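Side-chain contacts in pesticidal crystal protein Cry2Aa (PDB 1I5P), which lyses midgut epithelial cells of dipteran and lepidopteran larvae by a colloid-osmotic mechanism after binding to them: residues S337-V340 with V346-G349; W293-S298 with Q446-E451; I80-G85 with A181-S186; R72-L77 with A122-F127; L261-S266 with A585-I590. All blocks are in the same frame, centred on the assembly; numbering follows the deposited sequence.

Contact 1. Residues S337-V340 with V346-G349; sequences SARV and VSSG
Ser347 comes up to the carbonyl oxygen of Val340, with its CA lying 3.2 Å from Val340 O in a CA-H...O contact that is bent at the hydrogen (128°). Its CB also sits beside the aliphatic part of Arg339, 3.9 Å from Arg339 CD, while the hydroxyl is spent on Asn341 OD1, just past the end of 337-340. Next along the chain, Ser348 does most of the work. Its backbone N gives a hydrogen bond of 2.9 Å to Val340 O, so that this oxygen is approached both by an N-H and by the neighbouring CA-H. In return Val340 N donates to Ser348 OG at 3.1 Å, a fairly straight bond (159°). A side-chain hydroxyl thus takes the place that a backbone carbonyl would have in a regular antiparallel pair. This is where the chain, having left strand 329-342, doubles back toward strand 351-352, which pairs antiparallel with it in the sheet of the middle, beta-prism domain. The Ser348 hydroxyl can do this because it stands between its own N and carbonyl carbon (chi1 69°), from where it also donates to Gly349 O at 2.9 Å; one oxygen therefore accepts from the strand and gives to the loop. Arg339 CD rests 3.5 Å from Ser348 O. At Gly349 the carbonyl oxygen lies 3.9 Å from Arg339 CG, and the backbone bond of Ala338 with Ile351 follows.

Contact 2. Residues W293-S298 with Q446-E451; sequences WPFLYS and QIRNIE
Arg448 NH1 lies 4.0 Å from Phe295 CE1, yet its polar partners lie outside the two segments: NH1 forms a salt bridge with Asp437, and NH2 of the same guanidinium donates to the backbone O of Arg440. Held by these two, the guanidinium meets the ring obliquely, the two planes 37° apart. The second touch is apolar. Ile450 reaches in with its CD1, which arrives at the rim of the Phe295 ring, near its plane, 3.9 Å from CZ. Phe295 and Ile450 extend toward each other from opposite directions, the phenylalanine with CG anti to its N (chi1 163°), a setting that sends the ring out from helix 293-300 toward the loop. Leu442, Ile433 and the short helix 435-438 pack around the same ring. In the helix itself Ser298 OG donates to Phe295 O at 2.7 Å and is also met by Leu442 N, so a second link joins this turn to the segment leading into 446-451. Across the contact, then, the attraction is mainly dispersion from one buried ring; the arginine's charge is probably balanced chiefly by Asp437, with the ring as an apolar neighbour.

Contact 3. Residues I80-G85 with A181-S186; sequences IIFPSG and ANMHLS
Met183 meets Phe82 through sulfur, its SD 3.7 Å from Phe82 CE1. This is a Met-aromatic contact, but an oblique one: the sulfur stands 5.0 Å from the ring centroid, 73° off the ring normal. The two side chains cross at about a right angle. The apolar carbon contacts run through the methyl at the end of the methionine. Met183 CE is 3.8 Å from Phe82 CE1 and 4.0 Å from Ile81 CG2, touching both the ring and the side chain of the residue before it. A bend about the last torsion (chi3 -137°) turns that methyl to meet both neighbours. These three side chains join two helices of the N-terminal helical bundle, 74-81 and 170-193, at the point where the first ends; Phe82 is the first residue to leave helical backbone angles, and its ring still reaches back toward the bundle. Met90 of helix 88-101 touches all three, and the ring of Trp78 meets that of Phe82. The polar bonds bypass this contact: Asn182 O accepts within its own helix from both Ser186 N, at 2.9 Å, and Ser186 OG, which approach it from opposite faces of the carbonyl plane, while Asn182 OD1 takes a bond from Trp259 of helix 238-259.

Contact 4. Residues R72-L77 with A122-F127; sequences RILSEL and ANIREF
Leu74 packs its branched end against two residues a turn apart on helix 107-135. Its CG and CD2 both lie 3.9 Å from Ile124 CG2, so the isoleucine's short branch, rather than its longer CG1 arm, makes the touch. The same CD2 methyl also sits 3.9 Å from Phe127 CD2; leucine and phenylalanine cross at about a right angle, with the methyl oblique to the ring. Both partners are presented by the spacing of three residues along the helix, and Phe127 reaches the leucine because its ring leaves the backbone with CG anti to N (chi1 171°). The backbones come closest at Leu74 and Ile124, 8.0 Å between their CA atoms, a close approach of two helices in the N-terminal helical bundle. Further out, helix 170-193 joins in, Phe187 meeting the Phe127 ring edge-to-face and Met183 touching Ile124, while Val150 and Met153 of helix 145-160 pack on Phe127 as well. The start of helix 74-81 is held in turn by Asp190, whose two carboxylate oxygens accept from Ile73 N and Leu74 N. Beyond that, Arg72 NH1 forms a salt bridge with Asp132 of helix 107-135.

Contact 5. Residues L261-S266 with A585-I590; sequences LFKYQS and ARFSDI
Asp589 OD2 is gripped by two donors from the facing turn: Tyr264 OH at 2.6 Å and Lys263 NZ at 2.7 Å, the latter a salt bridge. They reach the oxygen from opposite faces of the carboxylate plane, the hydroxyl 52° and the ammonium 50° out of it. The other carboxylate oxygen, OD1, has its own salt bridge to Arg548, so both oxygens of this acid are engaged. With a lysine and an arginine so near, Asp589 is probably kept ionised. The ammonium has further partners: Asp578 supplies a second carboxylate, and a water 3.2 Å from Lys263 NZ accepts from it and also from Asp589 N, 3.1 Å away, thus tying the lysine to the backbone of the same aspartate. Lys263 NZ lies at the rim of the Phe587 ring, 4.2 Å from CE1. The lysine chain rises between its own N and carbonyl carbon (chi1 74°), bringing CG over one face of the Tyr264 ring, toward its rim, while both polar ends converge on the aspartate. The two donors belong to a type I turn from Leu261 to Tyr264, following helix 238-259, whereas Asp589 lies on strand 585-597 of the C-terminal lectin-like sandwich. Phe262 packs on Leu185 and Ser186 of helix 170-193, and Tyr264 packs on Met623 and Val625 of strand 617-626.

In the fold
Contacts 3 and 4 lie in the N-terminal helical domain and share helix 74-81, their centres only 7 Å apart; their segments alternate along the chain, so helices 74-81, 107-135 and 170-193 are laced together in one bundle. Contact 5 ties the turn after helix 238-259 to the C-terminal sandwich across more than 300 residues, and Phe262 brings it against Ser186 of contact 3, with centres about 23 Å apart. Contacts 1 and 2 both belong to the middle domain, 12 Å apart between centres and touching through Ile447, and both fall within the long span of chain bridged by contact 5. Contact 1 is about 44 Å from contact 3, centre to centre, across the middle of this three-domain toxin.

Contact 1. Residues S337-V340 with V346-G349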
# COMPACT_ATOMS: atom_id res chain seq x y z
N SER A 337 12.14 -6.02 -25.27
CA SER A 337 12.88 -6.51 -24.12
C SER A 337 13.11 -5.39 -23.13
O SER A 337 13.23 -4.22 -23.51
CB SER A 337 14.24 -7.07 -24.58
OG SER A 337 14.98 -7.58 -23.49
N ALA A 338 13.18 -5.74 -21.85
CA ALA A 338 13.38 -4.73 -20.83
C ALA A 338 13.99 -5.30 -19.56
O ALA A 338 13.87 -6.49 -19.27
CB ALA A 338 12.05 -4.06 -20.50
N ARG A 339 14.64 -4.43 -18.80
CA ARG A 339 15.24 -4.81 -17.54
C ARG A 339 15.29 -3.55 -16.70
O ARG A 339 15.67 -2.48 -17.18
CB ARG A 339 16.65 -5.38 -17.76
CG ARG A 339 17.35 -5.83 -16.47
CD ARG A 339 18.47 -6.82 -16.78
NE ARG A 339 19.39 -6.30 -17.79
CZ ARG A 339 20.26 -7.05 -18.47
NH1 ARG A 339 20.33 -8.36 -18.25
NH2 ARG A 339 21.06 -6.50 -19.37
N VAL A 340 14.88 -3.68 -15.44
CA VAL A 340 14.85 -2.57 -14.50
C VAL A 340 16.20 -2.47 -13.79
O VAL A 340 16.81 -3.48 -13.45
CB VAL A 340 13.73 -2.78 -13.47
CG1 VAL A 340 13.69 -1.62 -12.49
CG2 VAL A 340 12.39 -2.92 -14.19
N VAL A 346 22.54 -3.11 -9.25
CA VAL A 346 21.60 -4.22 -9.29
C VAL A 346 20.55 -4.07 -10.40
O VAL A 346 20.18 -2.97 -10.78
CB VAL A 346 20.90 -4.37 -7.91
CG1 VAL A 346 19.76 -5.37 -8.00
CG2 VAL A 346 21.91 -4.83 -6.87
N SER A 347 20.10 -5.20 -10.94
CA SER A 347 19.08 -5.21 -11.98
C SER A 347 18.08 -6.33 -11.72
O SER A 347 18.37 -7.28 -10.99
CB SER A 347 19.70 -5.42 -13.37
OG SER A 347 20.33 -4.24 -13.84
N SER A 348 16.90 -6.20 -12.32
CA SER A 348 15.87 -7.22 -12.20
C SER A 348 16.20 -8.26 -13.26
O SER A 348 17.27 -8.24 -13.86
CB SER A 348 14.50 -6.63 -12.52
OG SER A 348 14.42 -6.31 -13.90
N GLY A 349 15.27 -9.17 -13.49
CA GLY A 349 15.49 -10.17 -14.52
C GLY A 349 15.07 -9.52 -15.82
O GLY A 349 14.46 -8.44 -15.81

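Contact 2. Residues W293-S298 with Q446-E451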
# COMPACT_ATOMS: atom_id res chain seq x y z
N TRP A 293 -1.82 -15.11 -9.24
CA TRP A 293 -1.46 -13.90 -8.50
C TRP A 293 -0.16 -14.00 -7.71
O TRP A 293 0.68 -13.10 -7.80
CB TRP A 293 -2.62 -13.48 -7.58
CG TRP A 293 -2.38 -12.17 -6.87
CD1 TRP A 293 -2.53 -11.92 -5.54
CD2 TRP A 293 -1.89 -10.95 -7.45
NE1 TRP A 293 -2.16 -10.63 -5.25
CE2 TRP A 293 -1.76 -10.01 -6.40
CE3 TRP A 293 -1.54 -10.56 -8.75
CZ2 TRP A 293 -1.30 -8.70 -6.61
CZ3 TRP A 293 -1.08 -9.26 -8.96
CH2 TRP A 293 -0.96 -8.35 -7.89
N PRO A 294 0.03 -15.08 -6.93
CA PRO A 294 1.25 -15.22 -6.14
C PRO A 294 2.49 -15.01 -6.99
O PRO A 294 3.42 -14.30 -6.58
CB PRO A 294 1.14 -16.64 -5.59
CG PRO A 294 -0.34 -16.75 -5.35
CD PRO A 294 -0.88 -16.21 -6.66
N PHE A 295 2.51 -15.61 -8.17
CA PHE A 295 3.65 -15.45 -9.06
C PHE A 295 3.82 -13.99 -9.46
O PHE A 295 4.92 -13.44 -9.39
CB PHE A 295 3.51 -16.27 -10.34
CG PHE A 295 4.44 -15.82 -11.44
CD1 PHE A 295 5.78 -16.22 -11.45
CD2 PHE A 295 4.01 -14.92 -12.41
CE1 PHE A 295 6.67 -15.73 -12.40
CE2 PHE A 295 4.89 -14.42 -13.37
CZ PHE A 295 6.23 -14.83 -13.37
N LEU A 296 2.72 -13.38 -9.90
CA LEU A 296 2.76 -11.99 -10.35
C LEU A 296 3.29 -10.99 -9.33
O LEU A 296 4.18 -10.21 -9.63
CB LEU A 296 1.36 -11.57 -10.84
CG LEU A 296 0.90 -12.29 -12.11
CD1 LEU A 296 -0.57 -11.95 -12.42
CD2 LEU A 296 1.81 -11.89 -13.27
N TYR A 297 2.76 -11.02 -8.11
CA TYR A 297 3.25 -10.07 -7.13
C TYR A 297 4.64 -10.42 -6.61
O TYR A 297 5.35 -9.56 -6.10
CB TYR A 297 2.23 -9.88 -5.99
CG TYR A 297 2.12 -11.00 -4.98
CD1 TYR A 297 3.16 -11.28 -4.09
CD2 TYR A 297 0.94 -11.72 -4.84
CE1 TYR A 297 3.02 -12.25 -3.10
CE2 TYR A 297 0.79 -12.69 -3.85
CZ TYR A 297 1.84 -12.94 -2.98
OH TYR A 297 1.69 -13.87 -1.97
N SER A 298 5.05 -11.68 -6.74
CA SER A 298 6.38 -12.07 -6.29
C SER A 298 7.38 -11.51 -7.29
O SER A 298 8.53 -11.21 -6.95
CB SER A 298 6.53 -13.60 -6.20
OG SER A 298 6.65 -14.20 -7.48
N GLN A 446 14.63 -12.84 -6.29
CA GLN A 446 15.09 -13.84 -7.23
C GLN A 446 15.21 -13.22 -8.61
O GLN A 446 14.31 -12.51 -9.06
CB GLN A 446 14.12 -15.02 -7.31
CG GLN A 446 14.36 -15.93 -8.51
CD GLN A 446 13.71 -17.28 -8.37
OE1 GLN A 446 12.64 -17.41 -7.78
NE2 GLN A 446 14.36 -18.30 -8.92
N ILE A 447 16.33 -13.47 -9.27
CA ILE A 447 16.55 -12.95 -10.60
C ILE A 447 16.28 -14.07 -11.59
O ILE A 447 17.09 -14.98 -11.75
CB ILE A 447 17.99 -12.44 -10.78
CG1 ILE A 447 18.27 -11.33 -9.76
CG2 ILE A 447 18.19 -11.93 -12.20
CD1 ILE A 447 17.36 -10.11 -9.88
N ARG A 448 15.12 -14.02 -12.23
CA ARG A 448 14.74 -15.03 -13.21
C ARG A 448 14.23 -14.33 -14.46
O ARG A 448 13.51 -13.33 -14.36
CB ARG A 448 13.64 -15.94 -12.65
CG ARG A 448 13.52 -17.29 -13.35
CD ARG A 448 12.11 -17.87 -13.25
NE ARG A 448 11.70 -18.22 -11.89
CZ ARG A 448 10.45 -18.54 -11.54
NH1 ARG A 448 9.50 -18.56 -12.46
NH2 ARG A 448 10.16 -18.85 -10.29
N ASN A 449 14.61 -14.82 -15.63
CA ASN A 449 14.15 -14.22 -16.88
C ASN A 449 12.75 -14.71 -17.23
O ASN A 449 12.53 -15.91 -17.38
CB ASN A 449 15.12 -14.54 -18.02
CG ASN A 449 16.51 -14.00 -17.77
OD1 ASN A 449 16.68 -12.95 -17.15
ND2 ASN A 449 17.51 -14.70 -18.29
N ILE A 450 11.81 -13.78 -17.35
CA ILE A 450 10.43 -14.12 -17.69
C ILE A 450 10.19 -13.81 -19.16
O ILE A 450 9.90 -12.67 -19.53
CB ILE A 450 9.43 -13.33 -16.82
CG1 ILE A 450 9.79 -13.48 -15.34
CG2 ILE A 450 8.01 -13.82 -17.07
CD1 ILE A 450 9.87 -14.93 -14.87
N GLU A 451 10.31 -14.83 -20.01
CA GLU A 451 10.14 -14.67 -21.45
C GLU A 451 8.98 -15.50 -21.99
O GLU A 451 8.52 -16.44 -21.34
CB GLU A 451 11.45 -15.05 -22.15
CG GLU A 451 11.46 -15.02 -23.67
CD GLU A 451 12.85 -15.26 -24.25
OE1 GLU A 451 13.56 -16.16 -23.75
OE2 GLU A 451 13.23 -14.56 -25.21

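Contact 3. Residues I80-G85 with A181-S186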
# COMPACT_ATOMS: atom_id res chain seq x y z
N ILE A 80 -15.11 15.03 7.41
CA ILE A 80 -14.51 14.71 6.12
C ILE A 80 -15.41 13.80 5.29
O ILE A 80 -15.70 14.07 4.12
CB ILE A 80 -13.15 13.99 6.30
CG1 ILE A 80 -12.14 14.95 6.94
CG2 ILE A 80 -12.66 13.47 4.96
CD1 ILE A 80 -10.83 14.28 7.33
N ILE A 81 -15.86 12.70 5.91
CA ILE A 81 -16.70 11.72 5.24
C ILE A 81 -18.16 12.17 5.10
O ILE A 81 -18.88 11.70 4.23
CB ILE A 81 -16.61 10.35 5.96
CG1 ILE A 81 -17.15 9.25 5.04
CG2 ILE A 81 -17.39 10.39 7.27
CD1 ILE A 81 -16.43 9.15 3.71
N PHE A 82 -18.58 13.09 5.96
CA PHE A 82 -19.94 13.65 5.93
C PHE A 82 -19.79 15.17 5.95
O PHE A 82 -20.15 15.82 6.93
CB PHE A 82 -20.76 13.21 7.14
CG PHE A 82 -21.16 11.76 7.13
CD1 PHE A 82 -20.74 10.91 8.15
CD2 PHE A 82 -21.98 11.25 6.13
CE1 PHE A 82 -21.13 9.57 8.17
CE2 PHE A 82 -22.37 9.91 6.14
CZ PHE A 82 -21.95 9.07 7.16
N PRO A 83 -19.23 15.76 4.88
CA PRO A 83 -19.05 17.21 4.82
C PRO A 83 -20.31 18.01 5.10
O PRO A 83 -21.26 18.03 4.31
CB PRO A 83 -18.51 17.42 3.40
CG PRO A 83 -19.08 16.24 2.65
CD PRO A 83 -18.83 15.13 3.61
N SER A 84 -20.30 18.68 6.25
CA SER A 84 -21.41 19.50 6.73
C SER A 84 -22.67 18.68 6.89
O SER A 84 -23.77 19.20 6.76
CB SER A 84 -21.65 20.67 5.78
OG SER A 84 -20.59 21.61 5.88
N GLY A 85 -22.50 17.40 7.20
CA GLY A 85 -23.65 16.54 7.40
C GLY A 85 -24.20 15.90 6.14
O GLY A 85 -25.18 15.16 6.21
N ALA A 181 -16.91 1.13 9.41
CA ALA A 181 -16.06 0.46 10.39
C ALA A 181 -15.06 1.50 10.89
O ALA A 181 -14.70 1.50 12.07
CB ALA A 181 -15.33 -0.72 9.74
N ASN A 182 -14.62 2.39 10.01
CA ASN A 182 -13.68 3.45 10.38
C ASN A 182 -14.29 4.29 11.50
O ASN A 182 -13.64 4.62 12.48
CB ASN A 182 -13.39 4.38 9.20
CG ASN A 182 -12.28 3.87 8.31
OD1 ASN A 182 -11.51 2.99 8.69
ND2 ASN A 182 -12.17 4.44 7.11
N MET A 183 -15.57 4.62 11.32
CA MET A 183 -16.27 5.44 12.29
C MET A 183 -16.42 4.77 13.65
O MET A 183 -16.17 5.38 14.68
CB MET A 183 -17.65 5.83 11.74
CG MET A 183 -17.57 6.70 10.48
SD MET A 183 -19.17 6.87 9.66
CE MET A 183 -18.72 6.68 7.94
N HIS A 184 -16.82 3.50 13.65
CA HIS A 184 -17.00 2.77 14.90
C HIS A 184 -15.68 2.56 15.65
O HIS A 184 -15.60 2.80 16.86
CB HIS A 184 -17.65 1.41 14.64
CG HIS A 184 -18.11 0.71 15.88
ND1 HIS A 184 -18.42 -0.64 15.91
CD2 HIS A 184 -18.31 1.17 17.14
CE1 HIS A 184 -18.79 -0.98 17.13
NE2 HIS A 184 -18.73 0.10 17.90
N LEU A 185 -14.65 2.11 14.94
CA LEU A 185 -13.36 1.86 15.57
C LEU A 185 -12.71 3.15 16.05
O LEU A 185 -12.04 3.16 17.09
CB LEU A 185 -12.43 1.12 14.60
CG LEU A 185 -12.81 -0.33 14.31
CD1 LEU A 185 -11.85 -0.94 13.30
CD2 LEU A 185 -12.79 -1.13 15.61
N SER A 186 -12.91 4.23 15.30
CA SER A 186 -12.37 5.53 15.67
C SER A 186 -13.05 5.99 16.96
O SER A 186 -12.42 6.56 17.85
CB SER A 186 -12.63 6.56 14.56
OG SER A 186 -11.90 6.24 13.38

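Contact 4. Residues R72-L77 with A122-F127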
# COMPACT_ATOMS: atom_id res chain seq x y z
N ARG A 72 -8.32 12.47 19.47
CA ARG A 72 -9.72 12.38 19.08
C ARG A 72 -9.86 12.37 17.56
O ARG A 72 -9.45 13.31 16.88
CB ARG A 72 -10.51 13.54 19.68
CG ARG A 72 -12.01 13.39 19.60
CD ARG A 72 -12.71 14.61 20.18
NE ARG A 72 -14.17 14.52 20.04
CZ ARG A 72 -15.01 15.49 20.36
NH1 ARG A 72 -14.56 16.64 20.85
NH2 ARG A 72 -16.31 15.32 20.19
N ILE A 73 -10.46 11.30 17.05
CA ILE A 73 -10.64 11.13 15.62
C ILE A 73 -12.05 11.38 15.09
O ILE A 73 -12.23 12.09 14.11
CB ILE A 73 -10.24 9.69 15.19
CG1 ILE A 73 -8.76 9.44 15.48
CG2 ILE A 73 -10.53 9.49 13.71
CD1 ILE A 73 -8.35 7.98 15.27
N LEU A 74 -13.04 10.78 15.75
CA LEU A 74 -14.43 10.85 15.30
C LEU A 74 -15.00 12.20 14.86
O LEU A 74 -15.67 12.26 13.83
CB LEU A 74 -15.36 10.23 16.35
CG LEU A 74 -16.71 9.80 15.76
CD1 LEU A 74 -16.48 8.67 14.75
CD2 LEU A 74 -17.66 9.34 16.86
N SER A 75 -14.74 13.26 15.61
CA SER A 75 -15.30 14.56 15.23
C SER A 75 -14.78 15.07 13.88
O SER A 75 -15.57 15.49 13.04
CB SER A 75 -15.01 15.61 16.31
OG SER A 75 -15.64 16.82 15.96
N GLU A 76 -13.47 15.04 13.68
CA GLU A 76 -12.91 15.50 12.42
C GLU A 76 -13.21 14.51 11.31
O GLU A 76 -13.45 14.91 10.17
CB GLU A 76 -11.41 15.74 12.57
CG GLU A 76 -11.08 16.96 13.42
CD GLU A 76 -9.61 17.07 13.79
OE1 GLU A 76 -9.27 17.98 14.58
OE2 GLU A 76 -8.81 16.27 13.29
N LEU A 77 -13.21 13.22 11.63
CA LEU A 77 -13.51 12.21 10.62
C LEU A 77 -14.88 12.48 10.02
O LEU A 77 -15.05 12.47 8.80
CB LEU A 77 -13.48 10.81 11.23
CG LEU A 77 -14.00 9.71 10.29
CD1 LEU A 77 -13.17 9.68 9.01
CD2 LEU A 77 -13.94 8.38 11.01
N ALA A 122 -26.22 11.34 11.40
CA ALA A 122 -26.94 12.01 12.48
C ALA A 122 -26.49 11.56 13.87
O ALA A 122 -26.15 12.39 14.72
CB ALA A 122 -28.44 11.78 12.34
N ASN A 123 -26.51 10.26 14.10
CA ASN A 123 -26.12 9.69 15.38
C ASN A 123 -24.71 10.11 15.79
O ASN A 123 -24.47 10.46 16.94
CB ASN A 123 -26.20 8.17 15.31
CG ASN A 123 -27.62 7.68 15.11
OD1 ASN A 123 -27.85 6.50 14.83
ND2 ASN A 123 -28.60 8.57 15.28
N ILE A 124 -23.78 10.08 14.84
CA ILE A 124 -22.40 10.45 15.12
C ILE A 124 -22.28 11.94 15.45
O ILE A 124 -21.52 12.32 16.34
CB ILE A 124 -21.47 10.14 13.93
CG1 ILE A 124 -21.38 8.62 13.73
CG2 ILE A 124 -20.10 10.75 14.17
CD1 ILE A 124 -20.59 8.20 12.51
N ARG A 125 -23.02 12.78 14.73
CA ARG A 125 -22.97 14.21 14.98
C ARG A 125 -23.54 14.47 16.38
O ARG A 125 -23.00 15.28 17.13
CB ARG A 125 -23.80 14.98 13.95
CG ARG A 125 -23.89 16.48 14.23
CD ARG A 125 -24.92 17.14 13.32
NE ARG A 125 -26.13 16.33 13.24
CZ ARG A 125 -26.99 16.15 14.23
NH1 ARG A 125 -26.82 16.73 15.41
NH2 ARG A 125 -28.03 15.35 14.04
N GLU A 126 -24.62 13.76 16.71
CA GLU A 126 -25.26 13.90 18.01
C GLU A 126 -24.30 13.55 19.13
O GLU A 126 -24.23 14.26 20.14
CB GLU A 126 -26.50 13.00 18.08
CG GLU A 126 -27.67 13.51 17.24
CD GLU A 126 -28.72 12.44 16.94
OE1 GLU A 126 -28.48 11.26 17.27
OE2 GLU A 126 -29.77 12.79 16.37
N PHE A 127 -23.56 12.46 18.96
CA PHE A 127 -22.59 12.03 19.97
C PHE A 127 -21.51 13.08 20.19
O PHE A 127 -21.26 13.49 21.32
CB PHE A 127 -21.92 10.72 19.57
CG PHE A 127 -20.76 10.35 20.46
CD1 PHE A 127 -20.99 9.87 21.75
CD2 PHE A 127 -19.45 10.56 20.05
CE1 PHE A 127 -19.92 9.60 22.61
CE2 PHE A 127 -18.38 10.30 20.90
CZ PHE A 127 -18.62 9.82 22.19

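Contact 5. Residues L261-S266 with A585-I590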
# COMPACT_ATOMS: atom_id res chain seq x y z
N LEU A 261 -3.54 -0.77 14.03
CA LEU A 261 -2.49 0.13 14.51
C LEU A 261 -3.10 1.22 15.39
O LEU A 261 -2.39 2.03 15.96
CB LEU A 261 -1.72 0.76 13.34
CG LEU A 261 -0.85 -0.22 12.54
CD1 LEU A 261 -0.16 0.51 11.41
CD2 LEU A 261 0.18 -0.90 13.46
N PHE A 262 -4.43 1.24 15.48
CA PHE A 262 -5.12 2.23 16.32
C PHE A 262 -4.66 2.06 17.77
O PHE A 262 -4.70 3.00 18.56
CB PHE A 262 -6.64 2.03 16.26
CG PHE A 262 -7.33 2.79 15.15
CD1 PHE A 262 -8.72 2.81 15.07
CD2 PHE A 262 -6.60 3.51 14.20
CE1 PHE A 262 -9.38 3.52 14.08
CE2 PHE A 262 -7.25 4.23 13.20
CZ PHE A 262 -8.64 4.24 13.14
N LYS A 263 -4.21 0.86 18.10
CA LYS A 263 -3.74 0.55 19.45
C LYS A 263 -2.45 1.31 19.76
O LYS A 263 -1.98 1.31 20.90
CB LYS A 263 -3.48 -0.96 19.58
CG LYS A 263 -2.21 -1.42 18.86
CD LYS A 263 -2.24 -2.88 18.39
CE LYS A 263 -1.88 -3.88 19.47
NZ LYS A 263 -1.49 -5.19 18.85
N TYR A 264 -1.86 1.94 18.75
CA TYR A 264 -0.63 2.71 18.94
C TYR A 264 -0.84 4.21 18.80
O TYR A 264 -1.78 4.66 18.14
CB TYR A 264 0.45 2.27 17.94
CG TYR A 264 0.96 0.86 18.14
CD1 TYR A 264 0.62 -0.16 17.27
CD2 TYR A 264 1.77 0.55 19.24
CE1 TYR A 264 1.06 -1.47 17.48
CE2 TYR A 264 2.22 -0.75 19.46
CZ TYR A 264 1.85 -1.76 18.58
OH TYR A 264 2.25 -3.05 18.83
N GLN A 265 0.05 4.98 19.42
CA GLN A 265 0.00 6.44 19.34
C GLN A 265 1.39 6.91 18.94
O GLN A 265 2.39 6.33 19.35
CB GLN A 265 -0.36 7.07 20.68
CG GLN A 265 -1.80 6.84 21.12
CD GLN A 265 -2.08 7.47 22.47
OE1 GLN A 265 -2.50 8.63 22.56
NE2 GLN A 265 -1.83 6.72 23.53
N SER A 266 1.43 7.98 18.16
CA SER A 266 2.69 8.56 17.73
C SER A 266 3.51 7.51 16.97
O SER A 266 4.68 7.28 17.27
CB SER A 266 3.46 9.07 18.95
OG SER A 266 4.47 9.99 18.58
N ALA A 585 -1.90 -15.68 7.94
CA ALA A 585 -1.09 -15.22 9.06
C ALA A 585 -1.95 -14.69 10.20
O ALA A 585 -2.99 -14.08 9.97
CB ALA A 585 -0.12 -14.13 8.59
N ARG A 586 -1.53 -14.96 11.43
CA ARG A 586 -2.24 -14.48 12.62
C ARG A 586 -1.21 -13.71 13.42
O ARG A 586 -0.51 -14.27 14.27
CB ARG A 586 -2.78 -15.66 13.43
CG ARG A 586 -3.93 -16.38 12.77
CD ARG A 586 -4.26 -17.65 13.52
NE ARG A 586 -4.47 -18.75 12.59
CZ ARG A 586 -4.38 -20.03 12.92
NH1 ARG A 586 -4.08 -20.37 14.17
NH2 ARG A 586 -4.57 -20.96 12.00
N PHE A 587 -1.13 -12.42 13.14
CA PHE A 587 -0.14 -11.57 13.79
C PHE A 587 -0.29 -11.37 15.28
O PHE A 587 -1.37 -11.52 15.87
CB PHE A 587 -0.07 -10.21 13.07
CG PHE A 587 -0.95 -9.14 13.67
CD1 PHE A 587 -0.57 -8.46 14.82
CD2 PHE A 587 -2.15 -8.79 13.06
CE1 PHE A 587 -1.36 -7.45 15.35
CE2 PHE A 587 -2.96 -7.78 13.58
CZ PHE A 587 -2.56 -7.11 14.73
N SER A 588 0.83 -11.02 15.89
CA SER A 588 0.93 -10.71 17.29
C SER A 588 2.10 -9.74 17.37
O SER A 588 3.08 -9.91 16.64
CB SER A 588 1.23 -11.95 18.13
OG SER A 588 1.25 -11.61 19.50
N ASP A 589 2.00 -8.73 18.22
CA ASP A 589 3.08 -7.77 18.36
C ASP A 589 3.99 -8.20 19.50
O ASP A 589 3.57 -8.24 20.65
CB ASP A 589 2.52 -6.37 18.61
CG ASP A 589 1.75 -5.84 17.42
OD1 ASP A 589 1.99 -6.33 16.30
OD2 ASP A 589 0.91 -4.93 17.61
N ILE A 590 5.23 -8.53 19.17
CA ILE A 590 6.19 -8.97 20.16
C ILE A 590 7.04 -7.81 20.65
O ILE A 590 7.72 -7.15 19.86
CB ILE A 590 7.15 -10.03 19.60
CG1 ILE A 590 6.39 -11.06 18.77
CG2 ILE A 590 7.90 -10.69 20.75
CD1 ILE A 590 5.34 -11.86 19.54
O HOH W 1 -0.31 -7.87 20.11